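Local atomic coordinates of Iron(III) ABC transporter, periplasmic iron-compound-binding protein (PDB entry 3TEF), a protein that probably binds iron-loaded catecholate siderophores in the periplasm of Vibrio cholerae and hands them to an ABC transporter for uptake. Residues Q20-A32 / P40-L53. Sequence-based numbering, arbitrary orientation.
Sequences QRVVVIGVGALDA and PVAVSKFDGTPDYL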
ATOM      1  N   GLN A  20     -22.825  -6.976  -8.704  1.00 30.70           N
ATOM      2  CA  GLN A  20     -22.439  -7.548  -9.989  1.00 31.12           C
ATOM      3  C   GLN A  20     -21.539  -6.631 -10.801  1.00 29.75           C
ATOM      4  O   GLN A  20     -20.668  -7.095 -11.544  1.00 31.49           O
ATOM      5  CB  GLN A  20     -23.684  -7.930 -10.793  1.00 34.56           C
ATOM      6  CG  GLN A  20     -24.484  -9.057 -10.154  1.00 38.38           C
ATOM      7  CD  GLN A  20     -23.628 -10.282  -9.880  1.00 43.93           C
ATOM      8  OE1 GLN A  20     -23.398 -10.655  -8.724  1.00 48.92           O
ATOM      9  NE2 GLN A  20     -23.147 -10.913 -10.944  1.00 44.68           N
ATOM     10  N   ARG A  21     -21.757  -5.331 -10.661  1.00 26.57           N
ATOM     11  CA  ARG A  21     -20.989  -4.330 -11.394  1.00 26.54           C
ATOM     12  C   ARG A  21     -20.162  -3.507 -10.409  1.00 25.70           C
ATOM     13  O   ARG A  21     -20.697  -2.712  -9.637  1.00 26.18           O
ATOM     14  CB  ARG A  21     -21.923  -3.429 -12.212  1.00 29.54           C
ATOM     15  CG  ARG A  21     -22.761  -4.193 -13.243  1.00 32.48           C
ATOM     16  CD  ARG A  21     -23.626  -3.253 -14.072  1.00 27.67           C
ATOM     17  NE  ARG A  21     -22.796  -2.325 -14.831  1.00 31.08           N
ATOM     18  CZ  ARG A  21     -22.151  -2.638 -15.952  1.00 31.83           C
ATOM     19  NH1 ARG A  21     -22.230  -3.871 -16.452  1.00 32.44           N
ATOM     20  NH2 ARG A  21     -21.421  -1.722 -16.567  1.00 32.51           N
ATOM     21  N   VAL A  22     -18.857  -3.733 -10.418  1.00 24.68           N
ATOM     22  CA  VAL A  22     -17.958  -3.089  -9.470  1.00 23.71           C
ATOM     23  C   VAL A  22     -17.000  -2.172 -10.220  1.00 21.89           C
ATOM     24  O   VAL A  22     -16.365  -2.584 -11.189  1.00 22.13           O
ATOM     25  CB  VAL A  22     -17.131  -4.133  -8.696  1.00 23.15           C
ATOM     26  CG1 VAL A  22     -16.220  -3.454  -7.676  1.00 22.61           C
ATOM     27  CG2 VAL A  22     -18.053  -5.134  -8.029  1.00 22.94           C
ATOM     28  N   VAL A  23     -16.906  -0.928  -9.763  1.00 20.70           N
ATOM     29  CA  VAL A  23     -15.950   0.035 -10.296  1.00 19.38           C
ATOM     30  C   VAL A  23     -14.855   0.180  -9.244  1.00 20.04           C
ATOM     31  O   VAL A  23     -15.149   0.292  -8.050  1.00 21.70           O
ATOM     32  CB  VAL A  23     -16.634   1.399 -10.535  1.00 24.14           C
ATOM     33  CG1 VAL A  23     -15.606   2.508 -10.783  1.00 24.30           C
ATOM     34  CG2 VAL A  23     -17.607   1.293 -11.689  1.00 24.07           C
ATOM     35  N   VAL A  24     -13.598   0.167  -9.675  1.00 18.79           N
ATOM     36  CA  VAL A  24     -12.493   0.226  -8.730  1.00 18.34           C
ATOM     37  C   VAL A  24     -11.534   1.365  -9.067  1.00 22.10           C
ATOM     38  O   VAL A  24     -11.019   1.454 -10.195  1.00 21.92           O
ATOM     39  CB  VAL A  24     -11.708  -1.113  -8.688  1.00 19.05           C
ATOM     40  CG1 VAL A  24     -10.631  -1.053  -7.619  1.00 20.28           C
ATOM     41  CG2 VAL A  24     -12.652  -2.283  -8.430  1.00 19.52           C
ATOM     42  N   ILE A  25     -11.291   2.230  -8.084  1.00 18.41           N
ATOM     43  CA  ILE A  25     -10.261   3.252  -8.213  1.00 19.04           C
ATOM     44  C   ILE A  25      -9.160   2.952  -7.190  1.00 19.71           C
ATOM     45  O   ILE A  25      -9.450   2.719  -6.016  1.00 20.24           O
ATOM     46  CB  ILE A  25     -10.841   4.645  -7.967  1.00 19.77           C
ATOM     47  CG1 ILE A  25     -11.859   4.958  -9.073  1.00 21.07           C
ATOM     48  CG2 ILE A  25      -9.726   5.677  -7.976  1.00 20.42           C
ATOM     49  CD1 ILE A  25     -12.668   6.220  -8.825  1.00 25.33           C
ATOM     50  N   GLY A  26      -7.906   2.934  -7.636  1.00 20.23           N
ATOM     51  CA  GLY A  26      -6.798   2.610  -6.745  1.00 18.54           C
ATOM     52  C   GLY A  26      -6.205   1.239  -7.057  1.00 18.99           C
ATOM     53  O   GLY A  26      -6.937   0.271  -7.274  1.00 20.89           O
ATOM     54  N   VAL A  27      -4.881   1.151  -7.037  1.00 15.81           N
ATOM     55  CA  VAL A  27      -4.191  -0.091  -7.387  1.00 17.55           C
ATOM     56  C   VAL A  27      -4.290  -1.131  -6.284  1.00 19.91           C
ATOM     57  O   VAL A  27      -4.329  -2.327  -6.561  1.00 18.20           O
ATOM     58  CB  VAL A  27      -2.721   0.179  -7.736  1.00 21.17           C
ATOM     59  CG1 VAL A  27      -2.001  -1.129  -8.110  1.00 18.56           C
ATOM     60  CG2 VAL A  27      -2.635   1.197  -8.868  1.00 21.56           C
ATOM     61  N   GLY A  28      -4.333  -0.685  -5.025  1.00 19.17           N
ATOM     62  CA  GLY A  28      -4.413  -1.628  -3.927  1.00 19.27           C
ATOM     63  C   GLY A  28      -5.762  -2.323  -3.899  1.00 18.25           C
ATOM     64  O   GLY A  28      -5.841  -3.541  -3.691  1.00 18.88           O
ATOM     65  N   ALA A  29      -6.821  -1.533  -4.096  1.00 19.00           N
ATOM     66  CA  ALA A  29      -8.180  -2.054  -4.192  1.00 19.63           C
ATOM     67  C   ALA A  29      -8.301  -3.030  -5.373  1.00 19.14           C
ATOM     68  O   ALA A  29      -8.849  -4.123  -5.234  1.00 20.36           O
ATOM     69  CB  ALA A  29      -9.178  -0.911  -4.339  1.00 21.57           C
ATOM     70  N   LEU A  30      -7.761  -2.637  -6.520  1.00 18.79           N
ATOM     71  CA  LEU A  30      -7.798  -3.504  -7.704  1.00 19.83           C
ATOM     72  C   LEU A  30      -7.032  -4.827  -7.478  1.00 18.83           C
ATOM     73  O   LEU A  30      -7.524  -5.915  -7.810  1.00 21.23           O
ATOM     74  CB  LEU A  30      -7.274  -2.740  -8.927  1.00 19.10           C
ATOM     75  CG  LEU A  30      -7.346  -3.475 -10.272  1.00 17.50           C
ATOM     76  CD1 LEU A  30      -8.743  -3.997 -10.556  1.00 21.58           C
ATOM     77  CD2 LEU A  30      -6.900  -2.536 -11.383  1.00 18.89           C
ATOM     78  N   ASP A  31      -5.838  -4.735  -6.891  1.00 16.51           N
ATOM     79  CA  ASP A  31      -5.051  -5.905  -6.489  1.00 18.59           C
ATOM     80  C   ASP A  31      -5.882  -6.872  -5.639  1.00 22.11           C
ATOM     81  O   ASP A  31      -6.021  -8.044  -5.983  1.00 19.45           O
ATOM     82  CB  ASP A  31      -3.802  -5.409  -5.745  1.00 19.89           C
ATOM     83  CG  ASP A  31      -2.976  -6.508  -5.106  1.00 20.40           C
ATOM     84  OD1 ASP A  31      -3.448  -7.646  -4.844  1.00 20.62           O
ATOM     85  OD2 ASP A  31      -1.814  -6.189  -4.814  1.00 19.27           O
ATOM     86  N   ALA A  32      -6.451  -6.396  -4.532  1.00 19.69           N
ATOM     87  CA  ALA A  32      -7.158  -7.325  -3.655  1.00 19.72           C
ATOM     88  C   ALA A  32      -8.413  -7.874  -4.330  1.00 20.73           C
ATOM     89  O   ALA A  32      -8.715  -9.068  -4.246  1.00 24.90           O
ATOM     90  CB  ALA A  32      -7.495  -6.655  -2.311  1.00 20.32           C
ATOM     91  N   PRO A  40     -13.898  -6.350 -12.192  1.00 23.31           N
ATOM     92  CA  PRO A  40     -14.598  -5.056 -12.215  1.00 24.61           C
ATOM     93  C   PRO A  40     -15.043  -4.691 -13.622  1.00 25.26           C
ATOM     94  O   PRO A  40     -14.540  -5.272 -14.596  1.00 27.20           O
ATOM     95  CB  PRO A  40     -13.523  -4.071 -11.766  1.00 22.63           C
ATOM     96  CG  PRO A  40     -12.239  -4.704 -12.254  1.00 28.10           C
ATOM     97  CD  PRO A  40     -12.439  -6.198 -12.049  1.00 24.00           C
ATOM     98  N   VAL A  41     -15.971  -3.747 -13.719  1.00 22.62           N
ATOM     99  CA  VAL A  41     -16.461  -3.269 -15.001  1.00 25.84           C
ATOM    100  C   VAL A  41     -15.756  -2.001 -15.485  1.00 29.17           C
ATOM    101  O   VAL A  41     -15.828  -1.665 -16.670  1.00 29.64           O
ATOM    102  CB  VAL A  41     -17.990  -3.034 -14.995  1.00 24.22           C
ATOM    103  CG1 VAL A  41     -18.732  -4.331 -14.696  1.00 28.52           C
ATOM    104  CG2 VAL A  41     -18.374  -1.938 -14.005  1.00 26.58           C
ATOM    105  N   ALA A  42     -15.074  -1.310 -14.575  1.00 22.54           N
ATOM    106  CA  ALA A  42     -14.335  -0.095 -14.904  1.00 19.62           C
ATOM    107  C   ALA A  42     -13.276   0.135 -13.831  1.00 23.09           C
ATOM    108  O   ALA A  42     -13.462  -0.256 -12.672  1.00 20.04           O
ATOM    109  CB  ALA A  42     -15.271   1.095 -15.000  1.00 25.38           C
ATOM    110  N   VAL A  43     -12.152   0.727 -14.227  1.00 18.55           N
ATOM    111  CA  VAL A  43     -11.012   0.880 -13.330  1.00 17.95           C
ATOM    112  C   VAL A  43     -10.286   2.187 -13.565  1.00 20.16           C
ATOM    113  O   VAL A  43     -10.303   2.730 -14.671  1.00 22.03           O
ATOM    114  CB  VAL A  43      -9.993  -0.269 -13.496  1.00 18.08           C
ATOM    115  CG1 VAL A  43     -10.645  -1.601 -13.169  1.00 19.57           C
ATOM    116  CG2 VAL A  43      -9.412  -0.275 -14.920  1.00 21.49           C
ATOM    117  N   SER A  44      -9.633   2.694 -12.529  1.00 19.43           N
ATOM    118  CA  SER A  44      -8.746   3.824 -12.739  1.00 18.02           C
ATOM    119  C   SER A  44      -7.598   3.381 -13.639  1.00 20.94           C
ATOM    120  O   SER A  44      -7.333   2.184 -13.793  1.00 20.49           O
ATOM    121  CB  SER A  44      -8.229   4.381 -11.408  1.00 23.35           C
ATOM    122  OG  SER A  44      -7.721   3.343 -10.601  1.00 22.39           O
ATOM    123  N   LYS A  45      -6.953   4.366 -14.243  1.00 21.20           N
ATOM    124  CA  LYS A  45      -5.830   4.134 -15.125  1.00 22.97           C
ATOM    125  C   LYS A  45      -4.646   4.892 -14.557  1.00 23.88           C
ATOM    126  O   LYS A  45      -4.784   6.036 -14.107  1.00 22.71           O
ATOM    127  CB  LYS A  45      -6.167   4.638 -16.527  1.00 20.71           C
ATOM    128  CG  LYS A  45      -7.438   4.042 -17.105  1.00 20.11           C
ATOM    129  CD  LYS A  45      -7.253   2.587 -17.552  1.00 23.06           C
ATOM    130  CE  LYS A  45      -8.577   1.999 -18.022  1.00 21.07           C
ATOM    131  NZ  LYS A  45      -8.364   0.702 -18.770  1.00 21.30           N
ATOM    132  N   PHE A  46      -3.487   4.247 -14.585  1.00 22.09           N
ATOM    133  CA  PHE A  46      -2.268   4.765 -13.988  1.00 23.32           C
ATOM    134  C   PHE A  46      -1.090   4.197 -14.786  1.00 27.74           C
ATOM    135  O   PHE A  46      -1.034   2.991 -15.040  1.00 23.10           O
ATOM    136  CB  PHE A  46      -2.207   4.322 -12.524  1.00 23.18           C
ATOM    137  CG  PHE A  46      -0.924   4.663 -11.819  1.00 24.64           C
ATOM    138  CD1 PHE A  46      -0.447   5.963 -11.785  1.00 26.01           C
ATOM    139  CD2 PHE A  46      -0.213   3.679 -11.150  1.00 22.51           C
ATOM    140  CE1 PHE A  46       0.736   6.269 -11.104  1.00 26.82           C
ATOM    141  CE2 PHE A  46       0.963   3.975 -10.467  1.00 22.77           C
ATOM    142  CZ  PHE A  46       1.441   5.269 -10.446  1.00 25.15           C
ATOM    143  N   ASP A  47      -0.166   5.067 -15.188  1.00 23.04           N
ATOM    144  CA  ASP A  47       0.957   4.656 -16.028  1.00 26.99           C
ATOM    145  C   ASP A  47       1.828   3.605 -15.342  1.00 24.60           C
ATOM    146  O   ASP A  47       2.451   2.779 -16.013  1.00 25.78           O
ATOM    147  CB  ASP A  47       1.799   5.871 -16.432  1.00 28.81           C
ATOM    148  CG  ASP A  47       1.125   6.718 -17.503  1.00 39.58           C
ATOM    149  OD1 ASP A  47       0.306   6.170 -18.277  1.00 42.84           O
ATOM    150  OD2 ASP A  47       1.415   7.934 -17.572  1.00 48.73           O
ATOM    151  N   GLY A  48       1.826   3.630 -14.010  1.00 25.29           N
ATOM    152  CA  GLY A  48       2.626   2.731 -13.202  1.00 26.17           C
ATOM    153  C   GLY A  48       1.949   1.450 -12.737  1.00 25.06           C
ATOM    154  O   GLY A  48       2.489   0.736 -11.887  1.00 24.38           O
ATOM    155  N   THR A  49       0.783   1.143 -13.292  1.00 20.38           N
ATOM    156  CA  THR A  49       0.089  -0.100 -12.948  1.00 21.59           C
ATOM    157  C   THR A  49       1.041  -1.310 -13.026  1.00 21.07           C
ATOM    158  O   THR A  49       1.789  -1.449 -14.007  1.00 23.50           O
ATOM    159  CB  THR A  49      -1.131  -0.291 -13.858  1.00 23.45           C
ATOM    160  OG1 THR A  49      -2.110   0.707 -13.536  1.00 25.43           O
ATOM    161  CG2 THR A  49      -1.742  -1.669 -13.684  1.00 21.35           C
ATOM    162  N   PRO A  50       1.048  -2.170 -11.983  1.00 18.85           N
ATOM    163  CA  PRO A  50       1.995  -3.284 -11.915  1.00 21.05           C
ATOM    164  C   PRO A  50       1.648  -4.392 -12.910  1.00 20.66           C
ATOM    165  O   PRO A  50       0.485  -4.563 -13.303  1.00 20.82           O
ATOM    166  CB  PRO A  50       1.852  -3.798 -10.476  1.00 20.74           C
ATOM    167  CG  PRO A  50       0.429  -3.438 -10.099  1.00 19.81           C
ATOM    168  CD  PRO A  50       0.152  -2.119 -10.801  1.00 19.92           C
ATOM    169  N   ASP A  51       2.668  -5.145 -13.311  1.00 19.60           N
ATOM    170  CA  ASP A  51       2.465  -6.223 -14.263  1.00 23.75           C
ATOM    171  C   ASP A  51       1.333  -7.160 -13.889  1.00 19.51           C
ATOM    172  O   ASP A  51       0.576  -7.564 -14.760  1.00 20.10           O
ATOM    173  CB  ASP A  51       3.748  -7.035 -14.448  1.00 23.90           C
ATOM    174  CG  ASP A  51       4.735  -6.353 -15.358  1.00 29.78           C
ATOM    175  OD1 ASP A  51       4.359  -5.354 -16.007  1.00 29.98           O
ATOM    176  OD2 ASP A  51       5.890  -6.834 -15.434  1.00 35.31           O
ATOM    177  N   TYR A  52       1.197  -7.506 -12.611  1.00 20.16           N
ATOM    178  CA  TYR A  52       0.195  -8.501 -12.249  1.00 21.41           C
ATOM    179  C   TYR A  52      -1.247  -8.027 -12.467  1.00 21.63           C
ATOM    180  O   TYR A  52      -2.180  -8.827 -12.343  1.00 22.27           O
ATOM    181  CB  TYR A  52       0.404  -9.064 -10.829  1.00 20.60           C
ATOM    182  CG  TYR A  52       0.292  -8.046  -9.695  1.00 19.36           C
ATOM    183  CD1 TYR A  52      -0.939  -7.739  -9.130  1.00 22.14           C
ATOM    184  CD2 TYR A  52       1.428  -7.413  -9.199  1.00 21.59           C
ATOM    185  CE1 TYR A  52      -1.037  -6.809  -8.096  1.00 19.34           C
ATOM    186  CE2 TYR A  52       1.343  -6.496  -8.163  1.00 21.26           C
ATOM    187  CZ  TYR A  52       0.110  -6.201  -7.624  1.00 21.57           C
ATOM    188  OH  TYR A  52       0.032  -5.280  -6.596  1.00 22.49           O
ATOM    189  N   LEU A  53      -1.421  -6.744 -12.797  1.00 20.66           N
ATOM    190  CA  LEU A  53      -2.740  -6.183 -13.119  1.00 17.25           C
ATOM    191  C   LEU A  53      -2.803  -5.648 -14.556  1.00 18.92           C
ATOM    192  O   LEU A  53      -3.669  -4.845 -14.900  1.00 17.42           O
ATOM    193  CB  LEU A  53      -3.129  -5.048 -12.121  1.00 14.21           C
ATOM    194  CG  LEU A  53      -3.224  -5.496 -10.660  1.00 19.64           C
ATOM    195  CD1 LEU A  53      -3.365  -4.274  -9.747  1.00 20.13           C
ATOM    196  CD2 LEU A  53      -4.390  -6.463 -10.452  1.00 19.12           C
TER
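A beta-alpha-beta unit at the edge of a four-stranded parallel sheet brings Val24 beside Val43: strand 22-25 runs into helix 27-35, and the chain returns as the short edge strand 42-43. The sheet belongs to a bacterial solute-binding protein of family 8. Val41 N donates to Val22 O at 2.8 Å, Val24 N to Ala42 O at 3.0 Å, and Ser44 N to Val24 O; this last donor lies in the carbonyl plane. On its other flank, strand 22-25 bonds to strand 82-85, so it sits inside the sheet.

Where the strand gives way to the helix, Ser44 takes over the pairing with its side chain. Its chi1 of 50° sets OG between its own N and carbonyl carbon, from where it accepts the N-H of Gly26, the N-cap residue, over 3.0 Å and nearly straight at 167°.

On the sheet face that carries Val24 and Val43, Leu30 of the helix lays CD1 against both Pro40 CG and Val43 CG1, while Val24 CG2 meets Pro40 CB. One turn earlier Val27 divides its branches: CG1 presses on Pro50 CD, 3.6 Å away, and also touches Leu53 CD1, whereas CG2 approaches the Phe46 ring obliquely. Helix 257-262 adds Ile262 against both Val27 and Phe46. At the start of the paired strands, the methyl CG1 of Val41 lies over one face of the Arg21 guanidinium, whose NE is held by Gln78 O.

Asp31 is buried, and its carboxylate is satisfied chiefly by the backbone N-H groups of Lys268 and Ala269. Tyr52, whose OH also bonds Asn258 ND2, adds a weak hydrogen bond from OH to Asp31 OD2 at 2.7 Å, with Asp31 CB in plane at the edge of the tyrosine ring.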